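Local atomic coordinates of mannan endo-1,6-alpha-mannosidase (Chaetomium thermophilum, PDB entry 6RY0), a protein that probably cleaves alpha-1,6-mannosidic linkages as a family 76 glycosidase or transglycosidase and is linked to the transfer of GPI-anchored glycoproteins into the fungal cell wall. Residues R208-T213 with T217-A222; Y326-M331 with T351-A356. One frame throughout, in Å; residues are numbered along the deposited sequence.

Interaction 1 (R208-T213 with T217-A222)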
# COMPACT_ATOMS: atom_id res chain seq x y z
N ARG A 208 8.53 -7.11 -6.82
CA ARG A 208 9.28 -5.86 -6.91
C ARG A 208 10.75 -6.07 -6.60
O ARG A 208 11.63 -5.48 -7.26
CB ARG A 208 8.66 -4.80 -5.99
CG ARG A 208 7.29 -4.41 -6.48
CD ARG A 208 6.47 -3.67 -5.45
NE ARG A 208 6.96 -2.33 -5.21
CZ ARG A 208 6.42 -1.52 -4.32
NH1 ARG A 208 5.39 -1.91 -3.55
NH2 ARG A 208 6.91 -0.30 -4.16
N LEU A 209 11.07 -6.91 -5.63
CA LEU A 209 12.47 -7.23 -5.35
C LEU A 209 13.09 -7.96 -6.52
O LEU A 209 14.26 -7.72 -6.84
CB LEU A 209 12.60 -7.99 -4.03
CG LEU A 209 12.44 -7.11 -2.80
CD1 LEU A 209 12.15 -7.95 -1.54
CD2 LEU A 209 13.68 -6.23 -2.58
N ALA A 210 12.34 -8.85 -7.15
CA ALA A 210 12.85 -9.52 -8.35
C ALA A 210 13.22 -8.51 -9.43
O ALA A 210 14.30 -8.55 -9.99
CB ALA A 210 11.83 -10.49 -8.90
N ARG A 211 12.30 -7.59 -9.72
CA ARG A 211 12.58 -6.63 -10.78
C ARG A 211 13.79 -5.75 -10.43
O ARG A 211 14.62 -5.44 -11.28
CB ARG A 211 11.36 -5.78 -11.10
CG ARG A 211 11.59 -4.90 -12.33
CD ARG A 211 10.42 -4.02 -12.65
NE ARG A 211 10.62 -3.23 -13.85
CZ ARG A 211 11.04 -1.97 -13.88
NH1 ARG A 211 11.37 -1.33 -12.78
NH2 ARG A 211 11.10 -1.32 -15.05
N TYR A 212 13.86 -5.31 -9.19
CA TYR A 212 14.91 -4.37 -8.83
C TYR A 212 16.27 -5.05 -8.85
O TYR A 212 17.25 -4.53 -9.38
CB TYR A 212 14.64 -3.77 -7.45
CG TYR A 212 15.59 -2.64 -7.08
CD1 TYR A 212 16.86 -2.88 -6.61
CD2 TYR A 212 15.20 -1.32 -7.24
CE1 TYR A 212 17.74 -1.86 -6.34
CE2 TYR A 212 16.08 -0.26 -6.94
CZ TYR A 212 17.35 -0.55 -6.49
OH TYR A 212 18.23 0.48 -6.21
N THR A 213 16.36 -6.20 -8.20
CA THR A 213 17.63 -6.90 -7.98
C THR A 213 18.03 -7.85 -9.08
O THR A 213 19.19 -8.28 -9.11
CB THR A 213 17.60 -7.70 -6.67
OG1 THR A 213 16.74 -8.83 -6.82
CG2 THR A 213 17.25 -6.89 -5.44
N THR A 217 15.08 -15.77 -7.15
CA THR A 217 14.47 -16.42 -6.01
C THR A 217 13.29 -15.60 -5.49
O THR A 217 12.30 -16.17 -5.05
CB THR A 217 15.51 -16.72 -4.94
OG1 THR A 217 16.42 -17.66 -5.50
CG2 THR A 217 14.87 -17.29 -3.67
N TYR A 218 13.40 -14.27 -5.56
CA TYR A 218 12.25 -13.44 -5.22
C TYR A 218 11.05 -13.79 -6.10
O TYR A 218 9.90 -13.88 -5.63
CB TYR A 218 12.57 -11.96 -5.38
CG TYR A 218 13.62 -11.40 -4.48
CD1 TYR A 218 13.44 -11.37 -3.09
CD2 TYR A 218 14.77 -10.82 -4.99
CE1 TYR A 218 14.40 -10.79 -2.28
CE2 TYR A 218 15.73 -10.26 -4.16
CZ TYR A 218 15.54 -10.23 -2.82
OH TYR A 218 16.55 -9.67 -2.06
N ALA A 219 11.29 -13.91 -7.39
CA ALA A 219 10.22 -14.18 -8.36
C ALA A 219 9.61 -15.54 -8.17
O ALA A 219 8.41 -15.70 -8.33
CB ALA A 219 10.78 -14.07 -9.77
N GLU A 220 10.43 -16.54 -7.85
CA GLU A 220 9.89 -17.89 -7.65
C GLU A 220 8.95 -17.92 -6.45
O GLU A 220 7.88 -18.54 -6.49
CB GLU A 220 11.03 -18.89 -7.49
CG GLU A 220 11.94 -19.05 -8.65
CD GLU A 220 13.26 -19.74 -8.28
OE1 GLU A 220 13.41 -20.24 -7.13
OE2 GLU A 220 14.16 -19.77 -9.14
N TRP A 221 9.31 -17.21 -5.37
CA TRP A 221 8.41 -17.07 -4.23
C TRP A 221 7.13 -16.33 -4.62
O TRP A 221 6.03 -16.71 -4.19
CB TRP A 221 9.10 -16.37 -3.08
CG TRP A 221 9.83 -17.25 -2.14
CD1 TRP A 221 11.18 -17.46 -2.05
CD2 TRP A 221 9.25 -17.96 -1.05
NE1 TRP A 221 11.48 -18.26 -0.98
CE2 TRP A 221 10.31 -18.55 -0.33
CE3 TRP A 221 7.95 -18.11 -0.61
CZ2 TRP A 221 10.09 -19.29 0.83
CZ3 TRP A 221 7.73 -18.86 0.51
CH2 TRP A 221 8.79 -19.44 1.22
N ALA A 222 7.27 -15.25 -5.37
CA ALA A 222 6.08 -14.49 -5.77
C ALA A 222 5.13 -15.37 -6.56
O ALA A 222 3.92 -15.36 -6.34
CB ALA A 222 6.50 -13.27 -6.55

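Interaction 2 (Y326-M331 with T351-A356)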
# COMPACT_ATOMS: atom_id res chain seq x y z
N TYR A 326 -4.36 4.03 -2.38
CA TYR A 326 -3.45 2.99 -2.87
C TYR A 326 -3.86 2.52 -4.26
O TYR A 326 -3.01 2.32 -5.13
CB TYR A 326 -3.41 1.76 -1.95
CG TYR A 326 -3.31 2.09 -0.49
CD1 TYR A 326 -2.62 3.21 -0.04
CD2 TYR A 326 -3.91 1.29 0.45
CE1 TYR A 326 -2.57 3.53 1.30
CE2 TYR A 326 -3.84 1.58 1.81
CZ TYR A 326 -3.18 2.70 2.22
OH TYR A 326 -3.14 3.07 3.55
N VAL A 327 -5.16 2.36 -4.49
CA VAL A 327 -5.65 1.95 -5.81
C VAL A 327 -5.12 2.91 -6.87
O VAL A 327 -4.58 2.49 -7.89
CB VAL A 327 -7.19 1.86 -5.82
CG1 VAL A 327 -7.68 1.60 -7.22
CG2 VAL A 327 -7.68 0.81 -4.86
N HIS A 328 -5.29 4.21 -6.63
CA HIS A 328 -4.80 5.18 -7.61
C HIS A 328 -3.30 5.09 -7.82
O HIS A 328 -2.83 5.04 -8.95
CB HIS A 328 -5.17 6.62 -7.15
CG HIS A 328 -6.53 7.05 -7.61
ND1 HIS A 328 -6.68 7.88 -8.69
CD2 HIS A 328 -7.80 6.79 -7.17
CE1 HIS A 328 -7.99 8.09 -8.88
NE2 HIS A 328 -8.70 7.46 -7.97
N ARG A 329 -2.53 5.12 -6.74
CA ARG A 329 -1.06 5.15 -6.89
C ARG A 329 -0.54 3.89 -7.55
O ARG A 329 0.37 3.95 -8.39
CB ARG A 329 -0.38 5.36 -5.51
CG ARG A 329 -0.43 6.75 -5.01
CD ARG A 329 -0.07 6.85 -3.49
NE ARG A 329 1.15 6.19 -3.24
CZ ARG A 329 1.36 5.29 -2.29
NH1 ARG A 329 0.45 4.94 -1.38
NH2 ARG A 329 2.56 4.68 -2.25
N TRP A 330 -1.07 2.75 -7.13
CA TRP A 330 -0.61 1.47 -7.65
C TRP A 330 -1.03 1.28 -9.11
O TRP A 330 -0.23 0.85 -9.94
CB TRP A 330 -1.12 0.32 -6.80
CG TRP A 330 -0.56 0.28 -5.42
CD1 TRP A 330 0.56 0.88 -4.95
CD2 TRP A 330 -1.14 -0.41 -4.31
NE1 TRP A 330 0.69 0.61 -3.60
CE2 TRP A 330 -0.35 -0.18 -3.19
CE3 TRP A 330 -2.29 -1.18 -4.16
CZ2 TRP A 330 -0.63 -0.73 -1.95
CZ3 TRP A 330 -2.60 -1.69 -2.93
CH2 TRP A 330 -1.76 -1.48 -1.84
N MET A 331 -2.28 1.61 -9.43
CA MET A 331 -2.72 1.50 -10.83
C MET A 331 -1.94 2.43 -11.75
O MET A 331 -1.64 2.08 -12.88
CB MET A 331 -4.22 1.72 -10.96
CG MET A 331 -5.04 0.57 -10.37
SD MET A 331 -6.82 0.75 -10.52
CE MET A 331 -7.04 0.40 -12.26
N THR A 351 -11.11 10.43 -14.16
CA THR A 351 -12.46 10.72 -13.71
C THR A 351 -12.60 10.50 -12.20
O THR A 351 -13.35 11.21 -11.52
CB THR A 351 -13.53 9.95 -14.49
OG1 THR A 351 -13.18 8.56 -14.54
CG2 THR A 351 -13.63 10.48 -15.91
N SER A 352 -11.88 9.53 -11.65
CA SER A 352 -11.97 9.25 -10.23
C SER A 352 -11.34 10.41 -9.45
O SER A 352 -11.91 10.86 -8.44
CB SER A 352 -11.31 7.90 -9.94
OG SER A 352 -11.44 7.52 -8.60
N ALA A 353 -10.17 10.91 -9.88
CA ALA A 353 -9.54 12.04 -9.24
C ALA A 353 -10.37 13.33 -9.39
O ALA A 353 -10.37 14.14 -8.48
CB ALA A 353 -8.15 12.27 -9.79
N GLU A 354 -11.05 13.50 -10.52
CA GLU A 354 -11.96 14.64 -10.66
C GLU A 354 -13.01 14.59 -9.58
O GLU A 354 -13.34 15.62 -8.99
CB GLU A 354 -12.61 14.66 -12.04
CG GLU A 354 -11.70 15.03 -13.14
CD GLU A 354 -12.33 15.00 -14.52
OE1 GLU A 354 -13.54 14.69 -14.63
OE2 GLU A 354 -11.61 15.30 -15.50
N ALA A 355 -13.58 13.42 -9.33
CA ALA A 355 -14.59 13.30 -8.29
C ALA A 355 -13.97 13.55 -6.92
O ALA A 355 -14.58 14.19 -6.05
CB ALA A 355 -15.25 11.94 -8.37
N ALA A 356 -12.77 13.06 -6.69
CA ALA A 356 -12.08 13.30 -5.42
C ALA A 356 -12.01 14.81 -5.15
O ALA A 356 -12.39 15.28 -4.08
CB ALA A 356 -10.69 12.70 -5.44

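Interaction 1 (R208-T213 with T217-A222)
Tyr218 lays its ring against Leu209, and following its side chain outward shows how one aromatic residue can fill a helix-helix interface. With CG opposite its own carbonyl carbon (chi1 -65°), the side chain points toward helix 196-213. Its CB rests 3.6 Å from the backbone N of Ala210 and 3.9 Å from Ala210 CB. Beyond it, the ring receives Leu209 CB over the middle of one face, 3.5 Å from the ring centroid and only 8° off the normal, a CH-pi contact. Leu209 CD1 extends this cover to CE1 of Tyr218, 3.7 Å away. The two helices, 196-213 and 216-231, follow each other through a very short turn and run back antiparallel; the axes of the segments 208-213 and 217-222 approach to 7.8 Å, with 159° between their directions. They form a helical hairpin of the (alpha/alpha)6 barrel known for family 76. At the ring's edge, near its plane, lies Thr213 OG1, 3.2 Å from CE2 of Tyr218. That hydroxyl is anchored by donating 2.7 Å to Leu209 O, which also accepts the backbone N of Thr213 from the opposite face of its carbonyl plane. At the tip, Tyr218 OH hydrogen-bonds to Gln160, while Trp163 meets the ring edge-to-face, both from helix 155-167. Closer to the backbones, Ala210 CB meets Ala219 CB at 3.8 Å.

Interaction 2 (Y326-M331 with T351-A356)
Two side-chain torsions set up the meeting of His328 and Ser352. The histidine turns its ring away from its own carbonyl carbon (chi1 -87°), reaching out from helix 323-337, while Ser352 holds OG opposite its backbone N (chi1 -175°), which carries the hydroxyl toward the incoming imidazole. The result illustrates how a single side chain can bridge helices whose backbones stay well apart: the nearest CA atoms, those of His328 and Ala353, are 8.5 Å from each other. NE2 of His328 and OG of Ser352 lie 2.8 Å apart in a hydrogen bond with an angle of 153°, somewhat bent, and either partner could be the donor. The hydroxyl sits at the ring edge, in the plane of the imidazole, an in-plane bond that is likely to oppose turning of the ring about its CB-CG bond. Alongside it, CE1 of His328 packs 3.5 Å from Ser352 CB and 3.7 Å from the backbone N of Ala353, the latter approached obliquely. The serine oxygen has a second partner, the backbone N of Val304, so this buried hydroxyl is gripped by a strand as well as by a helix. Ala398 of helix 389-401 also touches the histidine. An alanine in place of His328 would probably leave Ser352 OG without its imidazole mate and open a gap between the two helices that the ring now spans. Helices 323-337 and 342-358 are consecutive, run in opposite directions and are joined by a short loop, a pairing typical of the (alpha/alpha)6 barrel of glycosyl hydrolase family 76.

In the fold
Both contacts join successive helices of the same mainly helical domain, but differently. Interaction 1, centred about 18 Å from the chain centre, brings its helices close and relies on apolar groups, with its polar atoms bonded within one helix, to the intervening turn or to helix 155-167; it is mostly buried, with Thr213 and Tyr218 partly exposed. Interaction 2, centred about 14 Å from that centre, buries less than half the area (104 against 234 Å²), and all its touching residues are buried; one polar bond spans a wider separation. The two do not touch: their nearest atoms are about 5 Å apart, their centres about 27 Å, and helix 261-278 packs against side chains from both.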